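Long-range contacts in ABC transporter substrate binding protein (Ribose) (PDB 5DKV), which probably serves as the sugar-binding component of an ABC transporter and binds alpha-D-tagatopyranose: residues K27-L32 / K84-L89; K160-V165 / A216-L221; V168-S173 / T197-N202. All coordinates share one frame; numbering follows the deposited sequence.

Contact 1 (K27-L32 / K84-L89)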
loop_
_atom_site.group_PDB
_atom_site.type_symbol
_atom_site.label_atom_id
_atom_site.label_comp_id
_atom_site.label_asym_id
_atom_site.label_seq_id
_atom_site.Cartn_x
_atom_site.Cartn_y
_atom_site.Cartn_z
ATOM N N LYS A 27 20.856 5.703 -21.415
ATOM C CA LYS A 27 20.302 4.532 -20.739
ATOM C C LYS A 27 20.701 4.518 -19.270
ATOM O O LYS A 27 21.889 4.469 -18.924
ATOM C CB LYS A 27 20.752 3.253 -21.418
ATOM C CG LYS A 27 20.236 3.126 -22.848
ATOM C CD LYS A 27 20.983 2.041 -23.581
ATOM C CE LYS A 27 20.496 1.878 -25.008
ATOM N NZ LYS A 27 20.909 0.555 -25.543
ATOM N N PHE A 28 19.685 4.551 -18.425
ATOM C CA PHE A 28 19.862 4.716 -16.993
ATOM C C PHE A 28 19.673 3.421 -16.235
ATOM O O PHE A 28 19.011 2.501 -16.713
ATOM C CB PHE A 28 18.891 5.774 -16.488
ATOM C CG PHE A 28 19.194 7.166 -16.990
ATOM C CD1 PHE A 28 20.275 7.870 -16.508
ATOM C CD2 PHE A 28 18.375 7.773 -17.925
ATOM C CE1 PHE A 28 20.539 9.156 -16.951
ATOM C CE2 PHE A 28 18.643 9.046 -18.383
ATOM C CZ PHE A 28 19.725 9.746 -17.889
ATOM N N ARG A 29 20.268 3.369 -15.052
ATOM C CA ARG A 29 20.029 2.293 -14.098
ATOM C C ARG A 29 19.268 2.859 -12.906
ATOM O O ARG A 29 19.789 3.673 -12.155
ATOM C CB ARG A 29 21.349 1.658 -13.669
ATOM C CG ARG A 29 22.020 0.937 -14.824
ATOM C CD ARG A 29 23.502 0.737 -14.595
ATOM N NE ARG A 29 23.770 -0.119 -13.443
ATOM C CZ ARG A 29 24.267 0.305 -12.280
ATOM N NH1 ARG A 29 24.552 1.589 -12.094
ATOM N NH2 ARG A 29 24.485 -0.567 -11.299
ATOM N N ILE A 30 18.012 2.450 -12.774
ATOM C CA ILE A 30 17.122 2.982 -11.747
ATOM C C ILE A 30 16.785 1.874 -10.763
ATOM O O ILE A 30 16.304 0.810 -11.155
ATOM C CB ILE A 30 15.827 3.556 -12.380
ATOM C CG1 ILE A 30 16.165 4.709 -13.320
ATOM C CG2 ILE A 30 14.818 4.001 -11.287
ATOM C CD1 ILE A 30 15.014 5.126 -14.244
ATOM N N ALA A 31 17.073 2.101 -9.487
ATOM C CA ALA A 31 16.834 1.091 -8.466
ATOM C C ALA A 31 15.414 1.176 -7.926
ATOM O O ALA A 31 14.844 2.264 -7.851
ATOM C CB ALA A 31 17.802 1.253 -7.351
ATOM N N LEU A 32 14.852 0.026 -7.584
ATOM C CA LEU A 32 13.544 -0.053 -6.936
ATOM C C LEU A 32 13.673 -0.956 -5.729
ATOM O O LEU A 32 14.031 -2.116 -5.857
ATOM C CB LEU A 32 12.463 -0.560 -7.899
ATOM C CG LEU A 32 11.098 -0.822 -7.271
ATOM C CD1 LEU A 32 10.495 0.423 -6.580
ATOM C CD2 LEU A 32 10.148 -1.357 -8.371
ATOM N N LYS A 84 25.898 2.068 -7.265
ATOM C CA LYS A 84 25.894 3.387 -7.909
ATOM C C LYS A 84 24.770 3.543 -8.933
ATOM O O LYS A 84 25.015 3.871 -10.095
ATOM C CB LYS A 84 27.244 3.659 -8.577
ATOM C CG LYS A 84 28.446 3.490 -7.657
ATOM C CD LYS A 84 29.747 3.777 -8.418
ATOM C CE LYS A 84 30.984 3.619 -7.550
ATOM N NZ LYS A 84 32.231 3.825 -8.346
ATOM N N PRO A 85 23.518 3.333 -8.504
ATOM C CA PRO A 85 22.432 3.535 -9.453
ATOM C C PRO A 85 22.289 5.000 -9.800
ATOM O O PRO A 85 22.741 5.850 -9.026
ATOM C CB PRO A 85 21.215 3.021 -8.697
ATOM C CG PRO A 85 21.509 3.357 -7.297
ATOM C CD PRO A 85 22.992 3.103 -7.144
ATOM N N ASP A 86 21.680 5.292 -10.948
ATOM C CA ASP A 86 21.462 6.686 -11.353
ATOM C C ASP A 86 20.365 7.372 -10.529
ATOM O O ASP A 86 20.381 8.605 -10.342
ATOM C CB ASP A 86 21.128 6.738 -12.855
ATOM C CG ASP A 86 22.290 6.260 -13.717
ATOM O OD1 ASP A 86 23.392 6.840 -13.593
ATOM O OD2 ASP A 86 22.119 5.285 -14.483
ATOM N N ALA A 87 19.402 6.576 -10.072
ATOM C CA ALA A 87 18.341 7.054 -9.182
ATOM C C ALA A 87 17.798 5.909 -8.346
ATOM O O ALA A 87 17.993 4.738 -8.705
ATOM C CB ALA A 87 17.221 7.713 -10.002
ATOM N N ILE A 88 17.156 6.244 -7.214
ATOM C CA ILE A 88 16.527 5.242 -6.342
ATOM C C ILE A 88 15.055 5.546 -6.151
ATOM O O ILE A 88 14.678 6.669 -5.792
ATOM C CB ILE A 88 17.200 5.187 -4.940
ATOM C CG1 ILE A 88 18.645 4.720 -5.075
ATOM C CG2 ILE A 88 16.408 4.284 -3.968
ATOM C CD1 ILE A 88 19.523 5.013 -3.850
ATOM N N LEU A 89 14.227 4.546 -6.431
ATOM C CA LEU A 89 12.845 4.510 -5.997
ATOM C C LEU A 89 12.766 3.602 -4.766
ATOM O O LEU A 89 13.265 2.475 -4.801
ATOM C CB LEU A 89 11.949 3.957 -7.089
ATOM C CG LEU A 89 12.084 4.575 -8.491
ATOM C CD1 LEU A 89 11.109 3.925 -9.457
ATOM C CD2 LEU A 89 11.822 6.045 -8.488
HETATM O O HOH W 1 23.660 4.551 -16.584
#
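From Ile30 beside Ala87 to Leu32 beside Leu89, the two segments run as parallel neighbours in a beta-sheet, their short strands 25° apart in direction and 4.6 Å apart at closest approach. They illustrate the beta-alpha-beta organisation of periplasmic binding proteins: strand 29-33 lies between strands 59-62 and 87-90, and helices fill much of the chain between the paired segments. Ala31 supplies both regular sheet bonds, its N donating to Ala87 O and its O accepting from Leu89 N.

Before the ladder starts, Asp86 bonds through backbone and side chain alike. Its N donates to Arg29 O, while its carboxylate takes the N-H of Arg29 in a nearly straight bond (174°) on the anti lone pair of OD2. With CG anti to the carbonyl carbon, the carboxylate also reaches the edge of the Phe28 ring, and the two planes stand 82° apart. Arg29 bends at chi3 to bring NH1 to Lys84 O, 3.1 Å away; that oxygen lies near the guanidinium plane, whereas NH1 sits well above the carbonyl plane. NH2 bonds to Lys83 O, so the guanidinium spans two successive carbonyls just after helix 70-81.

Ile30 CG2 rests on Leu89 CG at 4.0 Å, on the face covered by Val284 of helix 276-291. On the other face, Ala31 CB meets Pro85 CB and Ile88 CG1. At the outer end a water donates to both Lys27 O and Asp86 OD2, 2.7 Å from OD2, giving that carboxylate oxygen a second hydrogen bond.

Contact 2 (K160-V165 / A216-L221)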
loop_
_atom_site.group_PDB
_atom_site.type_symbol
_atom_site.label_atom_id
_atom_site.label_comp_id
_atom_site.label_asym_id
_atom_site.label_seq_id
_atom_site.Cartn_x
_atom_site.Cartn_y
_atom_site.Cartn_z
ATOM N N LYS A 160 -25.296 0.395 10.539
ATOM C CA LYS A 160 -25.296 0.240 11.996
ATOM C C LYS A 160 -24.515 -0.996 12.405
ATOM O O LYS A 160 -24.387 -1.955 11.632
ATOM C CB LYS A 160 -26.720 0.151 12.545
ATOM C CG LYS A 160 -27.517 -0.987 11.955
ATOM C CD LYS A 160 -28.954 -0.998 12.471
ATOM C CE LYS A 160 -29.712 -2.213 11.950
ATOM N NZ LYS A 160 -31.023 -2.413 12.638
ATOM N N GLY A 161 -24.001 -0.966 13.631
ATOM C CA GLY A 161 -23.408 -2.142 14.232
ATOM C C GLY A 161 -21.937 -1.973 14.547
ATOM O O GLY A 161 -21.339 -0.929 14.234
ATOM N N LYS A 162 -21.357 -3.012 15.145
ATOM C CA LYS A 162 -19.974 -2.984 15.604
ATOM C C LYS A 162 -18.994 -3.380 14.502
ATOM O O LYS A 162 -19.167 -4.402 13.847
ATOM C CB LYS A 162 -19.753 -3.939 16.783
ATOM C CG LYS A 162 -20.485 -3.621 18.118
ATOM C CD LYS A 162 -20.486 -4.933 18.977
ATOM C CE LYS A 162 -20.918 -4.835 20.455
ATOM N NZ LYS A 162 -20.690 -6.178 21.199
ATOM N N VAL A 163 -17.936 -2.599 14.354
ATOM C CA VAL A 163 -16.868 -2.900 13.385
ATOM C C VAL A 163 -15.517 -2.639 14.036
ATOM O O VAL A 163 -15.445 -2.053 15.104
ATOM C CB VAL A 163 -16.963 -2.029 12.085
ATOM C CG1 VAL A 163 -18.302 -2.203 11.415
ATOM C CG2 VAL A 163 -16.731 -0.556 12.400
ATOM N N TYR A 164 -14.443 -3.063 13.378
ATOM C CA TYR A 164 -13.110 -2.669 13.793
ATOM C C TYR A 164 -12.180 -2.702 12.596
ATOM O O TYR A 164 -12.488 -3.313 11.575
ATOM C CB TYR A 164 -12.575 -3.571 14.914
ATOM C CG TYR A 164 -12.147 -4.952 14.466
ATOM C CD1 TYR A 164 -13.063 -5.959 14.311
ATOM C CD2 TYR A 164 -10.814 -5.231 14.195
ATOM C CE1 TYR A 164 -12.681 -7.217 13.906
ATOM C CE2 TYR A 164 -10.415 -6.499 13.794
ATOM C CZ TYR A 164 -11.360 -7.486 13.644
ATOM O OH TYR A 164 -11.015 -8.762 13.227
ATOM N N VAL A 165 -11.046 -2.024 12.747
ATOM C CA VAL A 165 -9.987 -2.019 11.763
ATOM C C VAL A 165 -8.925 -3.068 12.134
ATOM O O VAL A 165 -8.398 -3.086 13.261
ATOM C CB VAL A 165 -9.310 -0.643 11.668
ATOM C CG1 VAL A 165 -8.186 -0.657 10.596
ATOM C CG2 VAL A 165 -10.337 0.478 11.376
ATOM N N ALA A 216 -15.490 -13.611 19.418
ATOM C CA ALA A 216 -15.874 -14.361 20.603
ATOM C C ALA A 216 -16.338 -13.413 21.705
ATOM O O ALA A 216 -17.241 -13.751 22.468
ATOM C CB ALA A 216 -14.738 -15.217 21.086
ATOM N N ARG A 217 -15.717 -12.241 21.811
ATOM C CA ARG A 217 -16.151 -11.250 22.806
ATOM C C ARG A 217 -17.386 -10.490 22.329
ATOM O O ARG A 217 -18.109 -9.901 23.158
ATOM C CB ARG A 217 -15.029 -10.253 23.125
ATOM C CG ARG A 217 -13.863 -10.810 23.937
ATOM C CD ARG A 217 -12.851 -9.695 24.271
ATOM N NE ARG A 217 -12.258 -9.085 23.069
ATOM C CZ ARG A 217 -11.056 -9.387 22.567
ATOM N NH1 ARG A 217 -10.272 -10.300 23.155
ATOM N NH2 ARG A 217 -10.628 -8.769 21.470
ATOM N N ASN A 218 -17.611 -10.493 21.010
ATOM C CA ASN A 218 -18.706 -9.751 20.371
ATOM C C ASN A 218 -19.456 -10.569 19.319
ATOM O O ASN A 218 -19.224 -10.377 18.111
ATOM C CB ASN A 218 -18.170 -8.491 19.688
ATOM C CG ASN A 218 -17.416 -7.588 20.621
ATOM O OD1 ASN A 218 -18.004 -6.700 21.259
ATOM N ND2 ASN A 218 -16.100 -7.760 20.683
ATOM N N PRO A 219 -20.347 -11.484 19.752
ATOM C CA PRO A 219 -21.106 -12.324 18.814
ATOM C C PRO A 219 -21.947 -11.513 17.848
ATOM O O PRO A 219 -22.331 -12.047 16.818
ATOM C CB PRO A 219 -21.991 -13.190 19.725
ATOM C CG PRO A 219 -21.807 -12.677 21.098
ATOM C CD PRO A 219 -20.537 -11.912 21.147
ATOM N N ASP A 220 -22.186 -10.242 18.162
ATOM C CA ASP A 220 -22.966 -9.360 17.302
ATOM C C ASP A 220 -22.089 -8.531 16.335
ATOM O O ASP A 220 -22.598 -7.612 15.692
ATOM C CB ASP A 220 -23.837 -8.425 18.163
ATOM C CG ASP A 220 -23.026 -7.605 19.185
ATOM O OD1 ASP A 220 -21.853 -7.933 19.462
ATOM O OD2 ASP A 220 -23.577 -6.628 19.736
ATOM N N LEU A 221 -20.795 -8.850 16.258
ATOM C CA LEU A 221 -19.862 -8.148 15.363
ATOM C C LEU A 221 -20.442 -8.090 13.957
ATOM O O LEU A 221 -20.845 -9.107 13.403
ATOM C CB LEU A 221 -18.498 -8.834 15.345
ATOM C CG LEU A 221 -17.443 -8.208 14.417
ATOM C CD1 LEU A 221 -16.975 -6.848 14.949
ATOM C CD2 LEU A 221 -16.256 -9.126 14.194
HETATM O O HOH W 2 -23.294 -5.061 15.745
#
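A type I beta turn, Asn218 to Leu221, carries the chain from the end of helix 204-217 toward strand 223-226, and Lys162 of the neighbouring parallel strand 161-167 reaches across to it. The turn is closed by Leu221 N donating to Asn218 O. From this turn Asn218 and Asp220 offer side-chain acceptors to one ammonium group, an instance of a lysine tying a beta-strand to a helix-to-strand connection.

Extended beyond CG, the Lys162 chain carries NZ to within 2.7 Å of Asn218 OD1, where it lies in the carbonyl plane on a lone pair of the amide oxygen. The same NZ forms a salt bridge with Asp220, 2.7 Å from OD1 on the syn lone pair and more weakly with OD2. Asp220 CG lies between its own backbone N and carbonyl carbon (chi1 56°), which turns the carboxylate toward the lysine; CD and CE of Lys162 pass alongside its oxygens. The other end of the Asn218 amide is held as well, ND2 donating to Val214 O in the helix, so the orientation of the acceptor is fixed from both ends. A water accepts from Lys162 N and donates to Asp220 O, linking the two backbones.

Leu221 forms the apolar part of the contact. Its CD1 lies 3.5 Å from Lys162 O and meets the edge of the Tyr164 ring at CD1, 4.1 Å away. Leu211 and Val214 of helix 204-217 pack on both Leu221 and Tyr164, while Leu195 of strand 192-199 touches Tyr164 and Asn218.

Contact 3 (V168-S173 / T197-N202)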
loop_
_atom_site.group_PDB
_atom_site.type_symbol
_atom_site.label_atom_id
_atom_site.label_comp_id
_atom_site.label_asym_id
_atom_site.label_seq_id
_atom_site.Cartn_x
_atom_site.Cartn_y
_atom_site.Cartn_z
ATOM N N VAL A 168 -1.809 -3.081 10.513
ATOM C CA VAL A 168 -0.475 -3.662 10.570
ATOM C C VAL A 168 0.228 -3.345 11.887
ATOM O O VAL A 168 0.389 -4.219 12.749
ATOM C CB VAL A 168 0.371 -3.153 9.369
ATOM C CG1 VAL A 168 1.767 -3.741 9.404
ATOM C CG2 VAL A 168 -0.295 -3.537 8.072
ATOM N N LYS A 169 0.615 -2.084 12.040
ATOM C CA LYS A 169 1.413 -1.640 13.176
ATOM C C LYS A 169 1.339 -0.122 13.212
ATOM O O LYS A 169 1.394 0.494 12.156
ATOM C CB LYS A 169 2.845 -2.187 12.999
ATOM C CG LYS A 169 4.020 -1.255 13.130
ATOM C CD LYS A 169 5.074 -1.499 12.035
ATOM C CE LYS A 169 5.649 -2.901 12.018
ATOM N NZ LYS A 169 6.842 -2.974 11.103
ATOM N N PRO A 170 1.207 0.486 14.408
ATOM C CA PRO A 170 1.262 1.957 14.439
ATOM C C PRO A 170 2.518 2.497 13.769
ATOM O O PRO A 170 3.591 1.907 13.902
ATOM C CB PRO A 170 1.288 2.292 15.930
ATOM C CG PRO A 170 0.735 1.084 16.621
ATOM C CD PRO A 170 1.096 -0.100 15.751
ATOM N N GLY A 171 2.382 3.617 13.062
ATOM C CA GLY A 171 3.532 4.277 12.479
ATOM C C GLY A 171 3.819 4.001 11.016
ATOM O O GLY A 171 4.653 4.684 10.413
ATOM N N VAL A 172 3.156 3.009 10.431
ATOM C CA VAL A 172 3.305 2.760 9.009
ATOM C C VAL A 172 2.510 3.847 8.301
ATOM O O VAL A 172 1.336 3.979 8.552
ATOM C CB VAL A 172 2.780 1.374 8.595
ATOM C CG1 VAL A 172 2.891 1.195 7.076
ATOM C CG2 VAL A 172 3.530 0.275 9.357
ATOM N N SER A 173 3.148 4.640 7.441
ATOM C CA SER A 173 2.532 5.892 7.012
ATOM C C SER A 173 1.208 5.662 6.266
ATOM O O SER A 173 0.230 6.355 6.491
ATOM C CB SER A 173 3.500 6.694 6.139
ATOM O OG SER A 173 3.659 6.154 4.832
ATOM N N THR A 197 -8.822 -1.053 17.288
ATOM C CA THR A 197 -7.993 -1.570 16.215
ATOM C C THR A 197 -7.152 -2.748 16.690
ATOM O O THR A 197 -6.585 -2.716 17.779
ATOM C CB THR A 197 -7.091 -0.466 15.676
ATOM O OG1 THR A 197 -7.938 0.587 15.180
ATOM C CG2 THR A 197 -6.178 -0.965 14.562
ATOM N N GLN A 198 -7.081 -3.771 15.854
ATOM C CA GLN A 198 -6.241 -4.943 16.096
ATOM C C GLN A 198 -5.027 -4.905 15.179
ATOM O O GLN A 198 -5.174 -4.857 13.960
ATOM C CB GLN A 198 -7.035 -6.219 15.844
ATOM C CG GLN A 198 -8.283 -6.344 16.679
ATOM C CD GLN A 198 -7.955 -6.442 18.138
ATOM O OE1 GLN A 198 -7.266 -7.376 18.570
ATOM N NE2 GLN A 198 -8.421 -5.469 18.916
ATOM N N PHE A 199 -3.832 -4.937 15.760
ATOM C CA PHE A 199 -2.605 -4.833 14.982
ATOM C C PHE A 199 -1.966 -6.192 14.828
ATOM O O PHE A 199 -1.745 -6.878 15.810
ATOM C CB PHE A 199 -1.617 -3.862 15.633
ATOM C CG PHE A 199 -2.061 -2.418 15.566
ATOM C CD1 PHE A 199 -1.966 -1.730 14.381
ATOM C CD2 PHE A 199 -2.574 -1.766 16.678
ATOM C CE1 PHE A 199 -2.376 -0.400 14.287
ATOM C CE2 PHE A 199 -2.995 -0.433 16.592
ATOM C CZ PHE A 199 -2.892 0.242 15.403
ATOM N N ASN A 200 -1.696 -6.588 13.589
ATOM C CA ASN A 200 -1.229 -7.952 13.311
ATOM C C ASN A 200 0.235 -8.054 12.882
ATOM O O ASN A 200 0.721 -9.149 12.605
ATOM C CB ASN A 200 -2.089 -8.592 12.225
ATOM C CG ASN A 200 -2.176 -7.730 10.944
ATOM O OD1 ASN A 200 -1.167 -7.334 10.386
ATOM N ND2 ASN A 200 -3.393 -7.432 10.502
ATOM N N ASP A 201 0.934 -6.927 12.847
ATOM C CA ASP A 201 2.342 -6.888 12.438
ATOM C C ASP A 201 2.594 -7.471 11.027
ATOM O O ASP A 201 3.654 -8.055 10.745
ATOM C CB ASP A 201 3.202 -7.628 13.471
ATOM C CG ASP A 201 4.646 -7.169 13.459
ATOM O OD1 ASP A 201 5.533 -7.995 13.759
ATOM O OD2 ASP A 201 4.901 -5.983 13.154
ATOM N N ASN A 202 1.601 -7.293 10.165
ATOM C CA ASN A 202 1.592 -7.730 8.771
ATOM C C ASN A 202 1.429 -9.237 8.577
ATOM O O ASN A 202 1.706 -9.755 7.505
ATOM C CB ASN A 202 2.840 -7.252 8.035
ATOM C CG ASN A 202 2.528 -6.691 6.651
ATOM O OD1 ASN A 202 1.414 -6.250 6.371
ATOM N ND2 ASN A 202 3.526 -6.697 5.782
#
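Buried Val168 forms the tight part of this contact, its O accepting from Asp201 N at 2.8 Å. Its methyls pack beside Asn202, the two side chains pointing the same way, with CG2 of the valine 3.6 Å from OD1 of the asparagine. An Asx turn shapes the partner loop: Asn200 OD1 accepts from Asn202 N, while its ND2 bonds to Ser231 OG.

Nearer the surface, Pro170 sets its CD over the centre of one face of the Phe199 ring, 3.7 Å from the centroid and 11° off the normal, a CH-pi contact. Thr197 CG2 approaches the opposite face nearer the rim, so the ring is sandwiched.

The solvent side is looser. Lys169 bends at chi2 and chi3, which brings CE within 3.4 Å of Asp201 OD2 while NZ stays 4.1 Å from that oxygen, beyond a salt bridge.

Asn202 OD1 accepts from ND2 of Asn228, a residue of the tagatose pocket. The contact therefore combines a CH-pi contact and a backbone hydrogen bond with a polar second shell, in which Asn202 is placed to steady a sugar-contacting residue; the Lys169 and Asp201 charges, near but not paired, probably add a modest attraction.

How the contacts relate
Contact 1 lies in one lobe and contacts 2 and 3 in the other, as expected for the two-lobed fold of this family. Contacts 1 and 2 fall on opposite sides of the chain's centre, their centres 47 Å apart; contact 3 stands between them in space, its centre about 30 Å from that of contact 1 and 19 Å from that of contact 2. Contacts 2 and 3 join directly, since strands 161-167 and 192-199 are neighbours: Val165 O lies 3.0 Å from Gln198 N, probably a hydrogen bond, and Tyr164 packs on Gln198. Contact 3 comes nearer the ligand than contact 1 does, the Asn202 side chain being about 5 Å from the bound tagatopyranose, against about 12 Å for that of Leu32.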